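Putative oxidoreductase (Klebsiella pneumoniae subsp. pneumoniae MGH 78578, PDB 3E82) probably acts as a nucleotide-dependent oxidoreductase of the Gfo/Idh/MocA family, pairing an NAD-binding Rossmann fold with a C-terminal alpha/beta domain. Local coordinates at residues L194-Q199 and V342-L347. Residue numbers count along the deposited sequence, not the author numbering.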
ATOM      1  N   LEU B 194     -10.327  -4.770 -16.660  1.00 17.24           N
ATOM      2  CA  LEU B 194     -10.072  -3.338 -16.483  1.00 16.60           C
ATOM      3  C   LEU B 194     -10.636  -2.736 -15.198  1.00 16.83           C
ATOM      4  O   LEU B 194     -11.751  -3.034 -14.796  1.00 16.78           O
ATOM      5  CB  LEU B 194     -10.651  -2.541 -17.660  1.00 17.06           C
ATOM      6  CG  LEU B 194     -10.182  -2.884 -19.071  1.00 19.30           C
ATOM      7  CD1 LEU B 194     -10.917  -1.997 -20.082  1.00 18.40           C
ATOM      8  CD2 LEU B 194      -8.680  -2.683 -19.163  1.00 17.73           C
ATOM      9  N   PRO B 195      -9.863  -1.863 -14.541  1.00 16.07           N
ATOM     10  CA  PRO B 195     -10.332  -1.231 -13.308  1.00 17.35           C
ATOM     11  C   PRO B 195     -11.298  -0.112 -13.672  1.00 18.66           C
ATOM     12  O   PRO B 195     -11.306   0.365 -14.818  1.00 17.74           O
ATOM     13  CB  PRO B 195      -9.048  -0.695 -12.689  1.00 17.34           C
ATOM     14  CG  PRO B 195      -8.245  -0.297 -13.922  1.00 16.52           C
ATOM     15  CD  PRO B 195      -8.476  -1.468 -14.852  1.00 15.01           C
ATOM     16  N   GLN B 196     -12.110   0.301 -12.706  1.00 18.25           N
ATOM     17  CA  GLN B 196     -13.062   1.378 -12.930  1.00 20.29           C
ATOM     18  C   GLN B 196     -12.362   2.734 -12.910  1.00 20.23           C
ATOM     19  O   GLN B 196     -12.755   3.652 -13.628  1.00 19.46           O
ATOM     20  CB  GLN B 196     -14.159   1.350 -11.870  1.00 20.98           C
ATOM     21  CG  GLN B 196     -15.275   2.357 -12.123  1.00 22.38           C
ATOM     22  CD  GLN B 196     -16.545   2.005 -11.379  1.00 24.82           C
ATOM     23  OE1 GLN B 196     -16.997   0.865 -11.430  1.00 28.43           O
ATOM     24  NE2 GLN B 196     -17.133   2.979 -10.700  1.00 27.53           N
ATOM     25  N   SER B 197     -11.329   2.862 -12.079  1.00 19.62           N
ATOM     26  CA  SER B 197     -10.573   4.111 -11.991  1.00 17.86           C
ATOM     27  C   SER B 197      -9.153   3.839 -11.514  1.00 18.32           C
ATOM     28  O   SER B 197      -8.865   2.784 -10.954  1.00 20.05           O
ATOM     29  CB  SER B 197     -11.263   5.095 -11.050  1.00 17.64           C
ATOM     30  OG  SER B 197     -11.167   4.673  -9.703  1.00 19.93           O
ATOM     31  N   VAL B 198      -8.265   4.794 -11.749  1.00 18.79           N
ATOM     32  CA  VAL B 198      -6.864   4.651 -11.375  1.00 18.65           C
ATOM     33  C   VAL B 198      -6.412   5.854 -10.569  1.00 19.37           C
ATOM     34  O   VAL B 198      -6.686   7.000 -10.931  1.00 19.96           O
ATOM     35  CB  VAL B 198      -5.964   4.525 -12.637  1.00 17.22           C
ATOM     36  CG1 VAL B 198      -4.508   4.460 -12.240  1.00 16.10           C
ATOM     37  CG2 VAL B 198      -6.345   3.287 -13.431  1.00 17.80           C
ATOM     38  N   GLN B 199      -5.724   5.595  -9.466  1.00 20.60           N
ATOM     39  CA  GLN B 199      -5.231   6.668  -8.626  1.00 19.54           C
ATOM     40  C   GLN B 199      -3.722   6.477  -8.515  1.00 20.11           C
ATOM     41  O   GLN B 199      -3.241   5.363  -8.313  1.00 20.33           O
ATOM     42  CB  GLN B 199      -5.916   6.607  -7.254  1.00 21.07           C
ATOM     43  CG  GLN B 199      -5.691   7.811  -6.365  1.00 23.62           C
ATOM     44  CD  GLN B 199      -4.379   7.734  -5.614  1.00 26.05           C
ATOM     45  OE1 GLN B 199      -4.032   6.676  -5.085  1.00 26.64           O
ATOM     46  NE2 GLN B 199      -3.649   8.854  -5.545  1.00 24.50           N
ATOM     47  N   VAL B 342      -8.376  11.339  -9.290  1.00 20.76           N
ATOM     48  CA  VAL B 342      -8.601   9.952  -9.702  1.00 18.92           C
ATOM     49  C   VAL B 342      -8.881   9.981 -11.203  1.00 19.22           C
ATOM     50  O   VAL B 342      -9.524  10.910 -11.703  1.00 17.78           O
ATOM     51  CB  VAL B 342      -9.805   9.326  -8.944  1.00 20.94           C
ATOM     52  CG1 VAL B 342     -10.190   8.004  -9.568  1.00 22.87           C
ATOM     53  CG2 VAL B 342      -9.426   9.093  -7.470  1.00 20.62           C
ATOM     54  N   GLN B 343      -8.404   8.972 -11.923  1.00 18.81           N
ATOM     55  CA  GLN B 343      -8.568   8.946 -13.375  1.00 19.16           C
ATOM     56  C   GLN B 343      -9.254   7.701 -13.926  1.00 20.41           C
ATOM     57  O   GLN B 343      -9.223   6.636 -13.312  1.00 22.40           O
ATOM     58  CB  GLN B 343      -7.189   9.076 -14.040  1.00 18.88           C
ATOM     59  CG  GLN B 343      -6.354  10.285 -13.624  1.00 20.18           C
ATOM     60  CD  GLN B 343      -6.876  11.592 -14.205  1.00 21.86           C
ATOM     61  OE1 GLN B 343      -7.322  11.637 -15.352  1.00 23.71           O
ATOM     62  NE2 GLN B 343      -6.811  12.662 -13.421  1.00 20.37           N
ATOM     63  N   THR B 344      -9.872   7.837 -15.097  1.00 21.32           N
ATOM     64  CA  THR B 344     -10.518   6.705 -15.760  1.00 21.66           C
ATOM     65  C   THR B 344      -9.623   6.384 -16.960  1.00 22.14           C
ATOM     66  O   THR B 344      -8.726   7.161 -17.268  1.00 23.95           O
ATOM     67  CB  THR B 344     -11.966   7.052 -16.205  1.00 24.22           C
ATOM     68  OG1 THR B 344     -11.986   8.309 -16.893  1.00 24.41           O
ATOM     69  CG2 THR B 344     -12.883   7.139 -14.991  1.00 20.45           C
ATOM     70  N   LEU B 345      -9.829   5.252 -17.625  1.00 22.78           N
ATOM     71  CA  LEU B 345      -8.968   4.893 -18.760  1.00 24.03           C
ATOM     72  C   LEU B 345      -9.450   5.441 -20.102  1.00 25.05           C
ATOM     73  O   LEU B 345     -10.650   5.459 -20.384  1.00 24.84           O
ATOM     74  CB  LEU B 345      -8.826   3.372 -18.865  1.00 23.97           C
ATOM     75  CG  LEU B 345      -8.476   2.598 -17.590  1.00 25.40           C
ATOM     76  CD1 LEU B 345      -8.240   1.139 -17.944  1.00 25.49           C
ATOM     77  CD2 LEU B 345      -7.234   3.190 -16.934  1.00 24.16           C
ATOM     78  N   ASP B 346      -8.510   5.879 -20.934  1.00 23.85           N
ATOM     79  CA  ASP B 346      -8.858   6.426 -22.239  1.00 25.89           C
ATOM     80  C   ASP B 346      -8.856   5.347 -23.320  1.00 25.49           C
ATOM     81  O   ASP B 346      -7.953   5.291 -24.158  1.00 27.50           O
ATOM     82  CB  ASP B 346      -7.896   7.556 -22.617  1.00 27.77           C
ATOM     83  CG  ASP B 346      -8.314   8.277 -23.890  1.00 32.33           C
ATOM     84  OD1 ASP B 346      -9.483   8.118 -24.316  1.00 32.05           O
ATOM     85  OD2 ASP B 346      -7.473   9.012 -24.457  1.00 33.00           O
ATOM     86  N   LEU B 347      -9.875   4.492 -23.277  1.00 23.50           N
ATOM     87  CA  LEU B 347     -10.051   3.396 -24.231  1.00 24.29           C
ATOM     88  C   LEU B 347     -11.461   3.519 -24.809  1.00 25.96           C
ATOM     89  O   LEU B 347     -12.398   3.877 -24.098  1.00 24.53           O
ATOM     90  CB  LEU B 347      -9.918   2.039 -23.529  1.00 23.32           C
ATOM     91  CG  LEU B 347      -8.613   1.682 -22.807  1.00 22.00           C
ATOM     92  CD1 LEU B 347      -8.806   0.424 -21.944  1.00 23.02           C
ATOM     93  CD2 LEU B 347      -7.517   1.465 -23.834  1.00 22.10           C
TER
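The two segments run roughly antiparallel, their end-to-end directions 149° apart, and join through a single beta bridge. V198 and Q343 form an antiparallel hydrogen-bonded pair, CA to CA 5.0 Å: V198 N donates to Q343 O at 2.6 Å, and Q343 N returns a bond to V198 O at 2.8 Å, both close to straight. T344 still lies close beside S197, their CA atoms 4.6 Å apart, and the backbones part after it. From L345 on the contact is made by side chains. L345 fills the space between the two segments, its CD2 3.6 Å from V198 CG2 and its CD1 4.1 Å from P195 CD and 4.0 Å from L194 CD2. Beyond an inverse gamma turn centred on D346, which itself stays out of contact, L347 CD1 meets L194 CD1 at 3.7 Å, so leucines and proline continue the apolar seam that V198 begins. A second, smaller patch is made by V342, which sets CG1 3.4 Å from S197 CB and CG2 4.1 Å from Q199 CG. The amide of Q343 turns away, bonding R335 through OE1 and the M341 carbonyl through NE2.

Strand 197-203 is an outermost strand of the chain's mixed sheet, the sheet of the C-terminal domain. Strand 214-220 flanks it on one edge, with Q196 and S197 both facing N220 in a classic beta bulge; on the other, V198 takes Q343 as its partner, so the loop between helices 320-339 and 349-356 lies along the edge strand. L345 also packs on V329 and A332 of helix 320-339, while L194 and L347 share L355 of helix 349-356. Close by, backbone hydrogen bonds from V342 reach the second subunit.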